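PDB 2Z1U: hydrogenase expression/formation protein HypE from Desulfovibrio vulgaris subsp. vulgaris, which binds ATP and magnesium and, as a HypE family member, probably uses ATP to prepare the cyanide ligands of the [NiFe]-hydrogenase active site. Local coordinates for residues A[186-190]-A[259-263]; A[191-195]-A[251-255]; A[230-235]-A[316-320]. All coordinates share one frame; numbering follows the deposited sequence.

Interaction 1 of 3, residues A[186-190]-A[259-263]; sequences QGLNF and SFLGL
Phe190 pushes the end of its ring between Phe260 and Leu261, and these three side chains carry most of the contact. The ring tip of Phe190, CZ, comes within 3.3 Å of Phe260 CD2, and Phe190 CE2 lies 3.6 Å from the same atom. Phe260 CD2 lies at the edge of the Phe190 ring, near its plane. The reverse approach, of Phe190 CZ to the Phe260 ring, is oblique. The centroids of the Phe190 and Phe260 rings are 5.4 Å apart, with planes at 76°. The CG of Phe260 is anti to the backbone N (chi1 -178°), which carries the ring out from the last turn of the helix to meet Phe190.

Beside CZ, Phe190 CE1 meets Leu261 CD1 obliquely at 3.9 Å. Leu261 divides its two methyls: while CD1 serves the aromatic ring, CD2 is approached by the amide oxygen of Gln186 (OE1 to CD2, 3.4 Å), a contact without hydrogen bonding. Leu188 CD1 bridges more loosely, lying 4.3 Å from Leu261 CD2 and 4.4 Å from Phe260 CE2. No hydrogen bond crosses the contact, so apolar surface does the joining.

The example illustrates how two helix endings can be packed together through the residues that follow or finish them. Gly187, with positive phi, is the C-prime residue of a Schellman motif in which Leu188 N reaches Ser183 O and Gly187 N reaches Gln184 O. Gly262, also with positive phi, leaves the helical path after helix 252-260. The contact lies at the protein surface, where Phe190 also rests on Ser183 and Leu261 on Leu179, both of helix 176-184, so that helix 252-260 is joined to that helix and its outgoing loop.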
# COMPACT_ATOMS: atom_id res chain seq x y z
N GLN A 186 -28.62 5.24 1.00
CA GLN A 186 -29.95 5.54 1.53
C GLN A 186 -31.05 4.89 0.68
O GLN A 186 -32.23 5.24 0.82
CB GLN A 186 -30.17 7.05 1.59
CG GLN A 186 -29.17 7.80 2.45
CD GLN A 186 -29.47 9.29 2.54
OE1 GLN A 186 -30.12 9.86 1.66
NE2 GLN A 186 -29.00 9.92 3.62
N GLY A 187 -30.66 3.97 -0.19
CA GLY A 187 -31.59 3.24 -1.05
C GLY A 187 -32.31 4.08 -2.10
O GLY A 187 -33.43 3.74 -2.49
N LEU A 188 -31.68 5.16 -2.54
CA LEU A 188 -32.29 6.08 -3.51
C LEU A 188 -31.60 6.06 -4.88
O LEU A 188 -30.38 6.15 -4.97
CB LEU A 188 -32.30 7.51 -2.97
CG LEU A 188 -33.25 7.88 -1.82
CD1 LEU A 188 -32.82 9.20 -1.19
CD2 LEU A 188 -34.72 7.95 -2.28
N ASN A 189 -32.41 5.94 -5.93
CA ASN A 189 -31.96 6.13 -7.31
C ASN A 189 -32.65 7.36 -7.89
O ASN A 189 -33.86 7.34 -8.13
CB ASN A 189 -32.28 4.89 -8.16
CG ASN A 189 -31.32 3.73 -7.91
OD1 ASN A 189 -30.10 3.90 -7.91
ND2 ASN A 189 -31.88 2.54 -7.70
N PHE A 190 -31.88 8.43 -8.10
CA PHE A 190 -32.42 9.70 -8.61
C PHE A 190 -32.71 9.66 -10.10
O PHE A 190 -33.78 10.11 -10.54
CB PHE A 190 -31.48 10.87 -8.29
CG PHE A 190 -31.61 11.40 -6.89
CD1 PHE A 190 -30.78 10.94 -5.88
CD2 PHE A 190 -32.57 12.36 -6.59
CE1 PHE A 190 -30.90 11.42 -4.58
CE2 PHE A 190 -32.70 12.85 -5.29
CZ PHE A 190 -31.86 12.37 -4.28
N SER A 259 -29.33 18.94 -4.29
CA SER A 259 -30.16 19.90 -3.56
C SER A 259 -31.22 19.19 -2.70
O SER A 259 -31.58 19.68 -1.62
CB SER A 259 -30.75 20.97 -4.49
OG SER A 259 -31.60 20.43 -5.49
N PHE A 260 -31.68 18.03 -3.17
CA PHE A 260 -32.62 17.18 -2.43
C PHE A 260 -31.98 16.57 -1.17
O PHE A 260 -32.67 16.31 -0.19
CB PHE A 260 -33.16 16.08 -3.35
CG PHE A 260 -34.18 15.17 -2.71
CD1 PHE A 260 -35.54 15.48 -2.76
CD2 PHE A 260 -33.78 13.98 -2.09
CE1 PHE A 260 -36.48 14.63 -2.17
CE2 PHE A 260 -34.71 13.13 -1.51
CZ PHE A 260 -36.07 13.45 -1.55
N LEU A 261 -30.66 16.36 -1.21
CA LEU A 261 -29.92 15.77 -0.10
C LEU A 261 -29.08 16.78 0.71
O LEU A 261 -28.35 16.39 1.62
CB LEU A 261 -29.02 14.63 -0.59
CG LEU A 261 -29.68 13.36 -1.12
CD1 LEU A 261 -28.63 12.36 -1.57
CD2 LEU A 261 -30.60 12.73 -0.08
N GLY A 262 -29.19 18.06 0.34
CA GLY A 262 -28.45 19.14 1.00
C GLY A 262 -26.94 19.10 0.77
O GLY A 262 -26.16 19.56 1.60
N LEU A 263 -26.55 18.54 -0.38
CA LEU A 263 -25.14 18.39 -0.74
C LEU A 263 -24.69 19.46 -1.76
O LEU A 263 -25.48 19.96 -2.55
CB LEU A 263 -24.89 16.99 -1.32
CG LEU A 263 -25.27 15.73 -0.52
CD1 LEU A 263 -25.17 14.47 -1.39
CD2 LEU A 263 -24.43 15.58 0.75

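Interaction 2 of 3, residues A[191-195]-A[251-255]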
# COMPACT_ATOMS: atom_id res chain seq x y z
N ALA A 191 -31.75 9.15 -10.87
CA ALA A 191 -31.89 8.98 -12.31
C ALA A 191 -30.94 7.88 -12.78
O ALA A 191 -30.01 7.51 -12.06
CB ALA A 191 -31.60 10.30 -13.04
N ALA A 192 -31.20 7.36 -13.97
CA ALA A 192 -30.27 6.43 -14.61
C ALA A 192 -28.95 7.16 -14.87
O ALA A 192 -27.87 6.56 -14.90
CB ALA A 192 -30.85 5.91 -15.91
N ASP A 193 -29.08 8.48 -15.00
CA ASP A 193 -28.02 9.43 -15.33
C ASP A 193 -26.93 9.55 -14.26
O ASP A 193 -25.84 10.08 -14.52
CB ASP A 193 -28.67 10.81 -15.56
CG ASP A 193 -27.87 11.68 -16.51
OD1 ASP A 193 -27.08 11.13 -17.31
OD2 ASP A 193 -28.04 12.90 -16.46
N VAL A 194 -27.22 9.06 -13.06
CA VAL A 194 -26.36 9.29 -11.90
C VAL A 194 -25.62 8.03 -11.50
O VAL A 194 -26.19 7.11 -10.90
CB VAL A 194 -27.17 9.84 -10.69
CG1 VAL A 194 -26.27 10.05 -9.47
CG2 VAL A 194 -27.89 11.14 -11.06
N CYS A 195 -24.33 7.99 -11.83
CA CYS A 195 -23.48 6.88 -11.40
C CYS A 195 -22.05 7.34 -11.18
O CYS A 195 -21.68 8.46 -11.57
CB CYS A 195 -23.52 5.76 -12.44
SG CYS A 195 -23.01 6.29 -14.06
N ARG A 251 -24.30 17.83 -13.94
CA ARG A 251 -25.48 17.29 -14.63
C ARG A 251 -26.74 17.73 -13.90
O ARG A 251 -26.74 17.77 -12.67
CB ARG A 251 -25.43 15.76 -14.66
CG ARG A 251 -24.33 15.19 -15.51
CD ARG A 251 -24.18 13.68 -15.30
NE ARG A 251 -24.03 13.03 -16.59
CZ ARG A 251 -22.88 12.74 -17.18
NH1 ARG A 251 -21.72 13.01 -16.58
NH2 ARG A 251 -22.89 12.16 -18.37
N GLU A 252 -27.79 18.07 -14.65
CA GLU A 252 -29.08 18.48 -14.06
C GLU A 252 -29.54 17.51 -12.97
O GLU A 252 -29.93 17.93 -11.88
CB GLU A 252 -30.15 18.61 -15.16
CG GLU A 252 -31.42 19.35 -14.76
CD GLU A 252 -32.48 19.35 -15.86
OE1 GLU A 252 -32.19 18.82 -16.97
OE2 GLU A 252 -33.59 19.86 -15.63
N SER A 253 -29.45 16.22 -13.27
CA SER A 253 -29.83 15.14 -12.35
C SER A 253 -28.95 15.11 -11.09
O SER A 253 -29.43 14.76 -10.01
CB SER A 253 -29.73 13.81 -13.07
OG SER A 253 -28.37 13.56 -13.42
N VAL A 254 -27.68 15.48 -11.24
CA VAL A 254 -26.76 15.58 -10.10
C VAL A 254 -27.07 16.84 -9.27
O VAL A 254 -27.16 16.76 -8.04
CB VAL A 254 -25.27 15.56 -10.56
CG1 VAL A 254 -24.33 15.93 -9.41
CG2 VAL A 254 -24.91 14.17 -11.13
N ARG A 255 -27.27 17.98 -9.93
CA ARG A 255 -27.71 19.21 -9.26
C ARG A 255 -28.96 18.97 -8.43
O ARG A 255 -29.02 19.34 -7.25
CB ARG A 255 -27.98 20.35 -10.25
CG ARG A 255 -26.73 21.02 -10.79
CD ARG A 255 -27.00 22.41 -11.36
NE ARG A 255 -25.80 22.96 -12.00
CZ ARG A 255 -24.81 23.58 -11.34
NH1 ARG A 255 -24.87 23.74 -10.02
NH2 ARG A 255 -23.75 24.03 -12.01
O HOH W 1 -29.14 15.12 -16.04
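Asp193 and Ser253 are joined by a direct hydrogen bond, Ser253 OG donating to Asp193 OD2 over 3.1 Å. The acceptor belongs to a type I beta turn, Ala191 to Val194, set against the first turn of helix 252-260, for which Arg251 occupies the N-cap position. The bond reaches OD2 from above the carboxylate plane, 36° out of it. Asp193 OD2 also accepts a hydrogen bond from a water 2.5 Å away, and that water accepts one from Ser253 N at 3.0 Å. Two donors therefore grip OD2, and one carboxylate oxygen of the turn serves both the hydroxyl and, through water, a main-chain N-H at the helix start. A negative charge so near the N-terminal end of a helix is probably favoured by the helix dipole.

The other oxygen looks to Arg251, but the ion pair is long: Asp193 OD1 lies 3.7 Å from Arg251 NE. Carboxylate and guanidinium planes stand 77° apart, far from the flat, two-pronged pairing. A bend at chi3 (136°) takes the far end of the arginine onward, where NH1 makes a weak hydrogen bond to Ser173 OG and weak, long ion pairs reach Asp176 and Glu297.

Ser253 takes part in both polar and apolar contact, its CB meeting Ala191 CB at 4.0 Å beside the polar bond. Val194, buried, leans also on Leu179 and Thr180 of helix 176-184, so the turn packs against both that helix and helix 252-260, within the C-terminal domain related to AIR synthase. Val194 CG2 sits 3.4 Å from Ser253 OG and 4.3 Å from Val254 CG2, touching serine hydroxyl and valine methyl at once.

Interaction 3 of 3, residues A[230-235]-A[316-320]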
# COMPACT_ATOMS: atom_id res chain seq x y z
N LEU A 230 -8.78 22.90 -5.62
CA LEU A 230 -8.39 24.26 -6.04
C LEU A 230 -7.75 25.05 -4.89
O LEU A 230 -6.85 25.86 -5.11
CB LEU A 230 -9.58 25.04 -6.62
CG LEU A 230 -10.14 24.50 -7.95
CD1 LEU A 230 -11.35 25.32 -8.36
CD2 LEU A 230 -9.08 24.48 -9.05
N ASN A 231 -8.23 24.83 -3.67
CA ASN A 231 -7.63 25.48 -2.49
C ASN A 231 -6.21 24.96 -2.23
O ASN A 231 -5.31 25.73 -1.87
CB ASN A 231 -8.49 25.22 -1.25
CG ASN A 231 -9.55 26.25 -1.07
OD1 ASN A 231 -10.69 26.06 -1.48
ND2 ASN A 231 -9.18 27.37 -0.47
N GLU A 232 -6.02 23.65 -2.43
CA GLU A 232 -4.69 23.03 -2.29
C GLU A 232 -3.73 23.65 -3.28
O GLU A 232 -2.65 24.10 -2.90
CB GLU A 232 -4.74 21.52 -2.53
CG GLU A 232 -5.56 20.76 -1.52
CD GLU A 232 -5.61 19.28 -1.86
OE1 GLU A 232 -6.00 18.48 -0.99
OE2 GLU A 232 -5.22 18.91 -2.98
N ILE A 233 -4.15 23.71 -4.54
CA ILE A 233 -3.31 24.24 -5.60
C ILE A 233 -3.04 25.73 -5.37
O ILE A 233 -1.90 26.18 -5.40
CB ILE A 233 -3.93 23.98 -6.98
CG1 ILE A 233 -3.95 22.47 -7.30
CG2 ILE A 233 -3.25 24.84 -8.04
CD1 ILE A 233 -5.04 22.06 -8.32
N ALA A 234 -4.10 26.51 -5.13
CA ALA A 234 -3.90 27.93 -4.81
C ALA A 234 -2.90 28.13 -3.65
O ALA A 234 -2.03 29.00 -3.73
CB ALA A 234 -5.24 28.61 -4.52
N GLY A 235 -3.02 27.32 -2.60
CA GLY A 235 -2.11 27.38 -1.45
C GLY A 235 -0.67 26.99 -1.76
O GLY A 235 0.26 27.69 -1.38
N ALA A 316 -3.32 34.94 -1.16
CA ALA A 316 -2.69 33.70 -1.62
C ALA A 316 -3.39 32.52 -0.99
O ALA A 316 -3.62 32.52 0.22
CB ALA A 316 -1.21 33.68 -1.26
N GLY A 317 -3.73 31.53 -1.81
CA GLY A 317 -4.40 30.34 -1.32
C GLY A 317 -5.91 30.35 -1.39
O GLY A 317 -6.54 29.34 -1.10
N GLN A 318 -6.51 31.47 -1.79
CA GLN A 318 -7.97 31.56 -1.81
C GLN A 318 -8.58 31.22 -3.17
O GLN A 318 -7.94 31.37 -4.21
CB GLN A 318 -8.45 32.94 -1.32
CG GLN A 318 -8.21 33.17 0.17
CD GLN A 318 -9.08 34.29 0.75
OE1 GLN A 318 -9.06 35.42 0.27
NE2 GLN A 318 -9.82 33.97 1.80
N VAL A 319 -9.81 30.73 -3.15
CA VAL A 319 -10.51 30.34 -4.36
C VAL A 319 -11.81 31.12 -4.44
O VAL A 319 -12.70 30.93 -3.61
CB VAL A 319 -10.81 28.84 -4.37
CG1 VAL A 319 -11.59 28.46 -5.63
CG2 VAL A 319 -9.50 28.03 -4.28
N VAL A 320 -11.92 31.99 -5.44
CA VAL A 320 -13.12 32.79 -5.60
C VAL A 320 -13.93 32.50 -6.86
O VAL A 320 -13.42 32.52 -8.00
CB VAL A 320 -12.89 34.32 -5.33
CG1 VAL A 320 -11.40 34.70 -5.35
CG2 VAL A 320 -13.74 35.23 -6.23
O HOH W 2 -5.47 27.31 0.25
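Asn231 and Gly317 share a water that donates from one molecule to both of their carbonyl oxygens, 2.6 Å to Asn231 O and 2.7 Å to Gly317 O. Asn231 O is gripped twice, for it also accepts the regular helical bond from Gly235 N at 2.9 Å. A helix can in this way keep its internal bonding and still be tied to a neighbouring loop through the same carbonyl.

Close approach of the two backbones accompanies this bridge. Gly235 and Gly317 bring their CA atoms within 3.7 Å, with glycine on both sides of the closest passage. At the positive phi of Gly317 (94°) a CB would press against the carbonyl O of the preceding residue, which suits glycine, and Gly317 CA lies 3.5 Å from Ala234 C. The CB of Ala234 points at the loop and meets Gly317 C at 3.6 Å.

Farther along, Val319 buries the most surface of any residue in the contact. Val319 CG2, anti to its own carbonyl carbon, reaches past the side chains to the helix backbone, 3.5 Å from Asn231 N. Val319 CG2 also touches Leu230 CB at 3.8 Å, the leucine and valine side chains crossing at about a right angle.

The contact is a plain case of helix-on-sheet packing in the C-terminal half of a PurM-like protein. Helix 225-237 covers strand 319-322 and the adjacent, parallel strand 240-244, where Leu230 touches Val243 and Ala234 touches Cys241. Another side of the helix turns to strand 217-219: Ile233 packs on Val217, and Glu232 forms a salt bridge with Arg219 while hydrogen bonding to His20 of the second subunit. Val319 itself pairs through its backbone with Leu331, beyond strand 328-330.

Overall arrangement
From the N terminus, the chain leaves helix 176-184 and enters the loop that supplies 186-190 and then 191-195 to interactions 1 and 2. After helix 202-212 and strand 217-219 it runs through helix 225-237, first partner in interaction 3, before helix 252-260 returns to that loop. Interaction 2 uses the helix's start and closes the shorter loop, contained within that of interaction 1, which uses its end; their centres are about 10 Å apart. Interaction 3 closes only at strand 319-322, so it crosses both, its centre about 29 and 28 Å from theirs. The first two fasten the loop after helix 176-184 to helix 252-260, one at the surface and one partly buried; the third sets a helix on the seven-stranded sheet.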